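Local coordinates for activated BY transcription factor SSRB (Salmonella enterica, PDB 2WNW), which belongs to glycosyl hydrolase family 30 and joins a TIM-barrel domain to a beta-sandwich domain, at residues 69-74 and 359-364; 78-83 and 365-370. One frame throughout, in Å; residues are numbered along the deposited sequence.

Interaction 1: 69-74 and 359-364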
ATOM      1  N   ALA A  69     -30.521  26.508   8.183  1.00 26.11           N
ATOM      2  CA  ALA A  69     -30.229  26.775   6.778  1.00 26.51           C
ATOM      3  C   ALA A  69     -28.726  26.733   6.505  1.00 25.80           C
ATOM      4  O   ALA A  69     -28.283  26.125   5.531  1.00 24.45           O
ATOM      5  CB  ALA A  69     -30.798  28.138   6.376  1.00 27.62           C
ATOM      6  N   GLN A  70     -27.948  27.393   7.360  1.00 25.33           N
ATOM      7  CA  GLN A  70     -26.495  27.414   7.205  1.00 24.82           C
ATOM      8  C   GLN A  70     -25.932  25.996   7.306  1.00 23.76           C
ATOM      9  O   GLN A  70     -25.096  25.587   6.496  1.00 22.09           O
ATOM     10  CB  GLN A  70     -25.856  28.295   8.285  1.00 27.60           C
ATOM     11  CG  GLN A  70     -24.356  28.058   8.462  1.00 32.65           C
ATOM     12  CD  GLN A  70     -23.749  28.872   9.590  1.00 36.10           C
ATOM     13  OE1 GLN A  70     -24.301  28.942  10.689  1.00 39.26           O
ATOM     14  NE2 GLN A  70     -22.598  29.482   9.328  1.00 37.93           N
ATOM     15  N   PHE A  71     -26.389  25.257   8.314  1.00 21.47           N
ATOM     16  CA  PHE A  71     -25.942  23.885   8.533  1.00 21.43           C
ATOM     17  C   PHE A  71     -26.174  23.011   7.303  1.00 21.58           C
ATOM     18  O   PHE A  71     -25.260  22.342   6.824  1.00 21.73           O
ATOM     19  CB  PHE A  71     -26.675  23.273   9.730  1.00 21.61           C
ATOM     20  CG  PHE A  71     -26.403  21.804   9.923  1.00 20.83           C
ATOM     21  CD1 PHE A  71     -25.179  21.370  10.420  1.00 19.98           C
ATOM     22  CD2 PHE A  71     -27.358  20.855   9.569  1.00 20.37           C
ATOM     23  CE1 PHE A  71     -24.906  20.008  10.561  1.00 19.86           C
ATOM     24  CE2 PHE A  71     -27.098  19.490   9.705  1.00 19.92           C
ATOM     25  CZ  PHE A  71     -25.868  19.066  10.202  1.00 18.79           C
ATOM     26  N   LEU A  72     -27.403  23.017   6.794  1.00 21.18           N
ATOM     27  CA  LEU A  72     -27.740  22.207   5.629  1.00 20.42           C
ATOM     28  C   LEU A  72     -26.975  22.588   4.364  1.00 21.01           C
ATOM     29  O   LEU A  72     -26.598  21.717   3.580  1.00 19.41           O
ATOM     30  CB  LEU A  72     -29.248  22.265   5.360  1.00 21.26           C
ATOM     31  CG  LEU A  72     -30.136  21.625   6.429  1.00 22.24           C
ATOM     32  CD1 LEU A  72     -31.599  21.829   6.064  1.00 23.33           C
ATOM     33  CD2 LEU A  72     -29.819  20.135   6.545  1.00 22.72           C
ATOM     34  N   SER A  73     -26.747  23.883   4.154  1.00 20.81           N
ATOM     35  CA  SER A  73     -26.012  24.328   2.971  1.00 22.55           C
ATOM     36  C   SER A  73     -24.553  23.882   3.033  1.00 21.28           C
ATOM     37  O   SER A  73     -23.971  23.465   2.033  1.00 21.48           O
ATOM     38  CB  SER A  73     -26.059  25.854   2.855  1.00 24.34           C
ATOM     39  OG  SER A  73     -27.391  26.312   2.708  1.00 31.47           O
ATOM     40  N   LEU A  74     -23.968  23.985   4.221  1.00 21.63           N
ATOM     41  CA  LEU A  74     -22.575  23.607   4.435  1.00 21.24           C
ATOM     42  C   LEU A  74     -22.305  22.154   4.066  1.00 20.91           C
ATOM     43  O   LEU A  74     -21.272  21.827   3.487  1.00 21.41           O
ATOM     44  CB  LEU A  74     -22.206  23.824   5.904  1.00 22.54           C
ATOM     45  CG  LEU A  74     -21.277  24.968   6.325  1.00 26.58           C
ATOM     46  CD1 LEU A  74     -21.090  25.986   5.218  1.00 27.00           C
ATOM     47  CD2 LEU A  74     -21.853  25.602   7.576  1.00 26.03           C
ATOM     48  N   ASP A 359     -26.460  29.657  20.184  1.00 34.53           N
ATOM     49  CA  ASP A 359     -26.817  29.429  18.789  1.00 33.54           C
ATOM     50  C   ASP A 359     -25.586  29.596  17.906  1.00 32.55           C
ATOM     51  O   ASP A 359     -25.615  30.307  16.902  1.00 32.37           O
ATOM     52  CB  ASP A 359     -27.926  30.401  18.366  1.00 34.34           C
ATOM     53  CG  ASP A 359     -28.421  30.149  16.951  1.00 36.03           C
ATOM     54  OD1 ASP A 359     -28.516  28.968  16.547  1.00 34.96           O
ATOM     55  OD2 ASP A 359     -28.732  31.133  16.247  1.00 35.39           O
ATOM     56  N   VAL A 360     -24.507  28.921  18.296  1.00 30.98           N
ATOM     57  CA  VAL A 360     -23.246  28.974  17.565  1.00 30.24           C
ATOM     58  C   VAL A 360     -22.872  27.624  16.952  1.00 28.79           C
ATOM     59  O   VAL A 360     -22.847  26.600  17.639  1.00 27.08           O
ATOM     60  CB  VAL A 360     -22.090  29.429  18.484  1.00 30.14           C
ATOM     61  CG1 VAL A 360     -20.768  29.370  17.730  1.00 31.34           C
ATOM     62  CG2 VAL A 360     -22.350  30.845  18.981  1.00 31.62           C
ATOM     63  N   LEU A 361     -22.582  27.650  15.655  1.00 28.18           N
ATOM     64  CA  LEU A 361     -22.196  26.470  14.887  1.00 28.63           C
ATOM     65  C   LEU A 361     -20.668  26.444  14.816  1.00 28.26           C
ATOM     66  O   LEU A 361     -20.040  27.474  14.575  1.00 28.18           O
ATOM     67  CB  LEU A 361     -22.791  26.570  13.477  1.00 30.47           C
ATOM     68  CG  LEU A 361     -22.982  25.309  12.637  1.00 31.87           C
ATOM     69  CD1 LEU A 361     -23.904  24.354  13.366  1.00 32.01           C
ATOM     70  CD2 LEU A 361     -23.582  25.675  11.290  1.00 31.89           C
ATOM     71  N   ARG A 362     -20.074  25.271  15.019  1.00 26.73           N
ATOM     72  CA  ARG A 362     -18.617  25.132  14.998  1.00 27.43           C
ATOM     73  C   ARG A 362     -18.139  24.015  14.068  1.00 25.77           C
ATOM     74  O   ARG A 362     -18.640  22.891  14.126  1.00 24.40           O
ATOM     75  CB  ARG A 362     -18.120  24.857  16.419  1.00 29.54           C
ATOM     76  CG  ARG A 362     -16.686  24.378  16.528  1.00 35.94           C
ATOM     77  CD  ARG A 362     -16.570  23.322  17.621  1.00 39.46           C
ATOM     78  NE  ARG A 362     -17.170  23.766  18.877  1.00 43.27           N
ATOM     79  CZ  ARG A 362     -17.451  22.963  19.900  1.00 44.57           C
ATOM     80  NH1 ARG A 362     -17.189  21.666  19.821  1.00 45.90           N
ATOM     81  NH2 ARG A 362     -17.991  23.457  21.006  1.00 46.75           N
ATOM     82  N   ARG A 363     -17.167  24.332  13.216  1.00 22.41           N
ATOM     83  CA  ARG A 363     -16.608  23.352  12.289  1.00 21.53           C
ATOM     84  C   ARG A 363     -15.222  22.913  12.748  1.00 21.33           C
ATOM     85  O   ARG A 363     -14.296  23.727  12.823  1.00 21.49           O
ATOM     86  CB  ARG A 363     -16.513  23.941  10.879  1.00 23.31           C
ATOM     87  CG  ARG A 363     -17.829  23.962  10.123  1.00 25.13           C
ATOM     88  CD  ARG A 363     -17.680  24.664   8.791  1.00 26.09           C
ATOM     89  NE  ARG A 363     -17.444  26.093   8.966  1.00 27.09           N
ATOM     90  CZ  ARG A 363     -17.155  26.927   7.974  1.00 29.22           C
ATOM     91  NH1 ARG A 363     -17.064  26.475   6.730  1.00 27.85           N
ATOM     92  NH2 ARG A 363     -16.956  28.215   8.226  1.00 29.26           N
ATOM     93  N   ASN A 364     -15.083  21.628  13.055  1.00 18.54           N
ATOM     94  CA  ASN A 364     -13.805  21.087  13.503  1.00 17.26           C
ATOM     95  C   ASN A 364     -12.883  20.796  12.322  1.00 15.94           C
ATOM     96  O   ASN A 364     -13.318  20.817  11.171  1.00 15.73           O
ATOM     97  CB  ASN A 364     -14.042  19.817  14.324  1.00 17.86           C
ATOM     98  CG  ASN A 364     -14.724  20.109  15.648  1.00 20.14           C
ATOM     99  OD1 ASN A 364     -14.240  20.924  16.432  1.00 18.71           O
ATOM    100  ND2 ASN A 364     -15.852  19.449  15.902  1.00 18.76           N
TER
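L361 holds CG anti to its backbone N (chi1 -158°), and a chi2 of 60° for CD1 leaves CD2 extended, anti to CA, toward helix 65-76. Q70 also has CG anti to N and stays extended through chi2, so its amide end reaches the same methyl. The two side chains meet tip to tip, with L361 CD2 3.4 Å from Q70 OE1. This is a van der Waals contact of a methyl with an amide oxygen. L361 CD2 also reaches the start of the F71 side chain, 4.2 Å from F71 CB. Its third neighbour is L74, whose CD2 lies 4.1 Å from L361 CD2. One leucine methyl therefore sits among three residues of adjacent helical turns. The other methyl of L74, CD1, lies 4.3 Å from R363 NH1, a loose contact at the border of the patch. F71 packs on into the protein, against I352 and L126 and ring to ring with Y75. D359 is hydrogen-bonded to S64, just before the helix, and to T67 in its first turn. D359 and V360 both face D355 in a G1 beta bulge, where the chain turns from strand 352-355 into strand 360-363. The helix and the edge strand run nearly parallel, at 20°, with axes 10.4 Å apart. The contact packs a small three-stranded sheet, which begins as the continuation of the last barrel strand, against a helix between the first two strands of the TIM barrel.

Interaction 2: 78-83 and 365-370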
ATOM      1  N   ALA A  78     -24.492  21.870  -3.304  1.00 27.58           N
ATOM      2  CA  ALA A  78     -23.601  21.411  -4.360  1.00 28.33           C
ATOM      3  C   ALA A  78     -22.361  22.297  -4.433  1.00 29.69           C
ATOM      4  O   ALA A  78     -21.335  21.900  -4.988  1.00 30.20           O
ATOM      5  CB  ALA A  78     -24.332  21.421  -5.695  1.00 29.49           C
ATOM      6  N   GLN A  79     -22.461  23.500  -3.872  1.00 29.58           N
ATOM      7  CA  GLN A  79     -21.346  24.438  -3.869  1.00 29.58           C
ATOM      8  C   GLN A  79     -20.514  24.331  -2.595  1.00 27.83           C
ATOM      9  O   GLN A  79     -19.504  25.018  -2.445  1.00 26.18           O
ATOM     10  CB  GLN A  79     -21.852  25.873  -4.042  1.00 34.49           C
ATOM     11  CG  GLN A  79     -22.419  26.149  -5.427  1.00 39.09           C
ATOM     12  CD  GLN A  79     -23.743  25.447  -5.667  1.00 42.66           C
ATOM     13  OE1 GLN A  79     -24.042  25.028  -6.787  1.00 45.56           O
ATOM     14  NE2 GLN A  79     -24.551  25.329  -4.618  1.00 43.71           N
ATOM     15  N   GLU A  80     -20.945  23.472  -1.676  1.00 24.63           N
ATOM     16  CA  GLU A  80     -20.213  23.265  -0.433  1.00 23.84           C
ATOM     17  C   GLU A  80     -19.758  21.808  -0.366  1.00 20.84           C
ATOM     18  O   GLU A  80     -19.199  21.297  -1.333  1.00 19.65           O
ATOM     19  CB  GLU A  80     -21.083  23.623   0.775  1.00 24.51           C
ATOM     20  CG  GLU A  80     -21.360  25.117   0.909  1.00 27.65           C
ATOM     21  CD  GLU A  80     -20.130  25.921   1.311  1.00 30.57           C
ATOM     22  OE1 GLU A  80     -20.222  27.167   1.329  1.00 32.87           O
ATOM     23  OE2 GLU A  80     -19.078  25.319   1.616  1.00 28.78           O
ATOM     24  N   HIS A  81     -20.001  21.127   0.751  1.00 19.83           N
ATOM     25  CA  HIS A  81     -19.554  19.746   0.858  1.00 18.04           C
ATOM     26  C   HIS A  81     -20.228  18.767  -0.082  1.00 17.62           C
ATOM     27  O   HIS A  81     -19.702  17.689  -0.323  1.00 15.81           O
ATOM     28  CB  HIS A  81     -19.648  19.250   2.300  1.00 19.24           C
ATOM     29  CG  HIS A  81     -18.399  19.491   3.087  1.00 20.26           C
ATOM     30  ND1 HIS A  81     -18.029  18.711   4.160  1.00 22.57           N
ATOM     31  CD2 HIS A  81     -17.420  20.415   2.937  1.00 17.86           C
ATOM     32  CE1 HIS A  81     -16.873  19.140   4.635  1.00 19.20           C
ATOM     33  NE2 HIS A  81     -16.482  20.173   3.912  1.00 21.32           N
ATOM     34  N   ASN A  82     -21.391  19.139  -0.609  1.00 17.82           N
ATOM     35  CA  ASN A  82     -22.093  18.290  -1.567  1.00 19.25           C
ATOM     36  C   ASN A  82     -22.179  16.817  -1.158  1.00 18.49           C
ATOM     37  O   ASN A  82     -21.906  15.932  -1.964  1.00 19.77           O
ATOM     38  CB  ASN A  82     -21.393  18.406  -2.930  1.00 21.64           C
ATOM     39  CG  ASN A  82     -22.112  17.648  -4.026  1.00 24.15           C
ATOM     40  OD1 ASN A  82     -23.300  17.861  -4.262  1.00 25.72           O
ATOM     41  ND2 ASN A  82     -21.391  16.760  -4.709  1.00 25.67           N
ATOM     42  N   TYR A  83     -22.558  16.551   0.090  1.00 19.33           N
ATOM     43  CA  TYR A  83     -22.670  15.173   0.554  1.00 18.74           C
ATOM     44  C   TYR A  83     -23.620  14.391  -0.344  1.00 20.08           C
ATOM     45  O   TYR A  83     -24.729  14.842  -0.632  1.00 19.86           O
ATOM     46  CB  TYR A  83     -23.152  15.127   2.010  1.00 18.28           C
ATOM     47  CG  TYR A  83     -22.035  15.124   3.043  1.00 17.38           C
ATOM     48  CD1 TYR A  83     -22.311  14.887   4.390  1.00 16.49           C
ATOM     49  CD2 TYR A  83     -20.703  15.325   2.671  1.00 17.37           C
ATOM     50  CE1 TYR A  83     -21.293  14.844   5.340  1.00 17.87           C
ATOM     51  CE2 TYR A  83     -19.671  15.285   3.619  1.00 17.23           C
ATOM     52  CZ  TYR A  83     -19.977  15.041   4.951  1.00 18.90           C
ATOM     53  OH  TYR A  83     -18.972  14.976   5.892  1.00 16.81           O
ATOM     54  N   HIS A 365     -11.611  20.527  12.607  1.00 15.67           N
ATOM     55  CA  HIS A 365     -10.643  20.241  11.550  1.00 15.04           C
ATOM     56  C   HIS A 365     -11.125  19.129  10.618  1.00 15.64           C
ATOM     57  O   HIS A 365     -10.920  19.193   9.405  1.00 15.20           O
ATOM     58  CB  HIS A 365      -9.288  19.841  12.154  1.00 15.23           C
ATOM     59  CG  HIS A 365      -8.451  21.002  12.607  1.00 17.25           C
ATOM     60  ND1 HIS A 365      -8.992  22.142  13.160  1.00 17.04           N
ATOM     61  CD2 HIS A 365      -7.108  21.178  12.625  1.00 18.50           C
ATOM     62  CE1 HIS A 365      -8.019  22.969  13.501  1.00 17.88           C
ATOM     63  NE2 HIS A 365      -6.866  22.408  13.188  1.00 17.28           N
ATOM     64  N   SER A 366     -11.758  18.110  11.187  1.00 14.01           N
ATOM     65  CA  SER A 366     -12.248  16.983  10.398  1.00 15.56           C
ATOM     66  C   SER A 366     -13.188  17.409   9.271  1.00 14.29           C
ATOM     67  O   SER A 366     -13.180  16.810   8.199  1.00 16.12           O
ATOM     68  CB  SER A 366     -12.949  15.971  11.307  1.00 15.88           C
ATOM     69  OG  SER A 366     -14.037  16.574  11.983  1.00 14.44           O
ATOM     70  N   TRP A 367     -13.990  18.444   9.501  1.00 15.68           N
ATOM     71  CA  TRP A 367     -14.911  18.912   8.468  1.00 16.11           C
ATOM     72  C   TRP A 367     -14.120  19.344   7.232  1.00 16.86           C
ATOM     73  O   TRP A 367     -14.486  19.007   6.108  1.00 15.79           O
ATOM     74  CB  TRP A 367     -15.750  20.091   8.978  1.00 16.70           C
ATOM     75  CG  TRP A 367     -16.863  20.489   8.038  1.00 17.98           C
ATOM     76  CD1 TRP A 367     -18.095  19.907   7.932  1.00 19.01           C
ATOM     77  CD2 TRP A 367     -16.830  21.539   7.060  1.00 18.68           C
ATOM     78  NE1 TRP A 367     -18.834  20.529   6.947  1.00 19.26           N
ATOM     79  CE2 TRP A 367     -18.080  21.533   6.395  1.00 19.86           C
ATOM     80  CE3 TRP A 367     -15.865  22.483   6.677  1.00 20.15           C
ATOM     81  CZ2 TRP A 367     -18.390  22.436   5.367  1.00 19.52           C
ATOM     82  CZ3 TRP A 367     -16.173  23.381   5.656  1.00 20.66           C
ATOM     83  CH2 TRP A 367     -17.427  23.348   5.014  1.00 20.76           C
ATOM     84  N   TYR A 368     -13.031  20.080   7.441  1.00 17.47           N
ATOM     85  CA  TYR A 368     -12.206  20.536   6.323  1.00 17.87           C
ATOM     86  C   TYR A 368     -11.433  19.377   5.704  1.00 17.57           C
ATOM     87  O   TYR A 368     -11.212  19.351   4.496  1.00 17.40           O
ATOM     88  CB  TYR A 368     -11.230  21.630   6.769  1.00 18.47           C
ATOM     89  CG  TYR A 368     -11.917  22.845   7.342  1.00 19.60           C
ATOM     90  CD1 TYR A 368     -12.091  22.987   8.718  1.00 18.34           C
ATOM     91  CD2 TYR A 368     -12.438  23.831   6.504  1.00 19.31           C
ATOM     92  CE1 TYR A 368     -12.768  24.080   9.247  1.00 21.00           C
ATOM     93  CE2 TYR A 368     -13.120  24.930   7.024  1.00 20.72           C
ATOM     94  CZ  TYR A 368     -13.282  25.046   8.394  1.00 21.02           C
ATOM     95  OH  TYR A 368     -13.974  26.117   8.911  1.00 21.75           O
ATOM     96  N   GLY A 369     -11.032  18.418   6.537  1.00 18.17           N
ATOM     97  CA  GLY A 369     -10.310  17.260   6.038  1.00 16.00           C
ATOM     98  C   GLY A 369     -11.180  16.471   5.075  1.00 15.45           C
ATOM     99  O   GLY A 369     -10.743  16.103   3.988  1.00 16.38           O
ATOM    100  N   ILE A 370     -12.415  16.200   5.479  1.00 15.24           N
ATOM    101  CA  ILE A 370     -13.347  15.469   4.627  1.00 15.82           C
ATOM    102  C   ILE A 370     -13.563  16.289   3.356  1.00 16.81           C
ATOM    103  O   ILE A 370     -13.678  15.743   2.262  1.00 16.58           O
ATOM    104  CB  ILE A 370     -14.699  15.268   5.343  1.00 16.09           C
ATOM    105  CG1 ILE A 370     -14.505  14.360   6.564  1.00 15.39           C
ATOM    106  CG2 ILE A 370     -15.722  14.674   4.390  1.00 14.95           C
ATOM    107  CD1 ILE A 370     -15.741  14.245   7.440  1.00 17.02           C
TER
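W367 carries the contact from the helix side. Its CG is anti to the backbone N (chi1 -171°), and a chi2 of 82° turns the indole broadside to H81. H81 lays its imidazole flat over the six-membered ring of W367. The pair forms an offset stack with centroids 3.7 Å apart and planes at only 8°. E80 comes to the same indole from another direction. Its OE2 lies near the ring plane, 4.3 Å from W367 CH2, and this carboxylate is held by a salt bridge to R375. I370 has CG2 anti to its backbone N, which points this methyl at the phenol end of Y83. Y83 OH is 3.6 Å from I370 CG2, and the methyl sits at the edge of the tyrosine ring. The two side chains cross at about a right angle. Y75 of the helix 65-76 stacks on Y83 and also meets the ring of W367, so the aromatic cluster extends beyond the two segments. The chemistry is mainly that of buried, stacked ring faces and a methyl, and the one carboxylate at the indole edge has its charge paired with R375.

Overall arrangement
Both contacts join the start of the barrel to its end. Helix 65-76 and the loop after it form one side; strand 360-363 and the helix 365-374 that follows it form the other. Interaction 1 lies near the surface and rests on a leucine methyl set among an amide, a phenylalanine CB and another leucine, with exposed Q70 and R363 at its borders. Interaction 2 is buried and relies on aromatic rings. Their centres are 11 Å apart, and they touch directly: H81 N probably makes a hydrogen bond to L74 O (3.1 Å). L74 also packs on W367, and R363 packs on Y368. The two thus form one interface that passes from the surface into the interior.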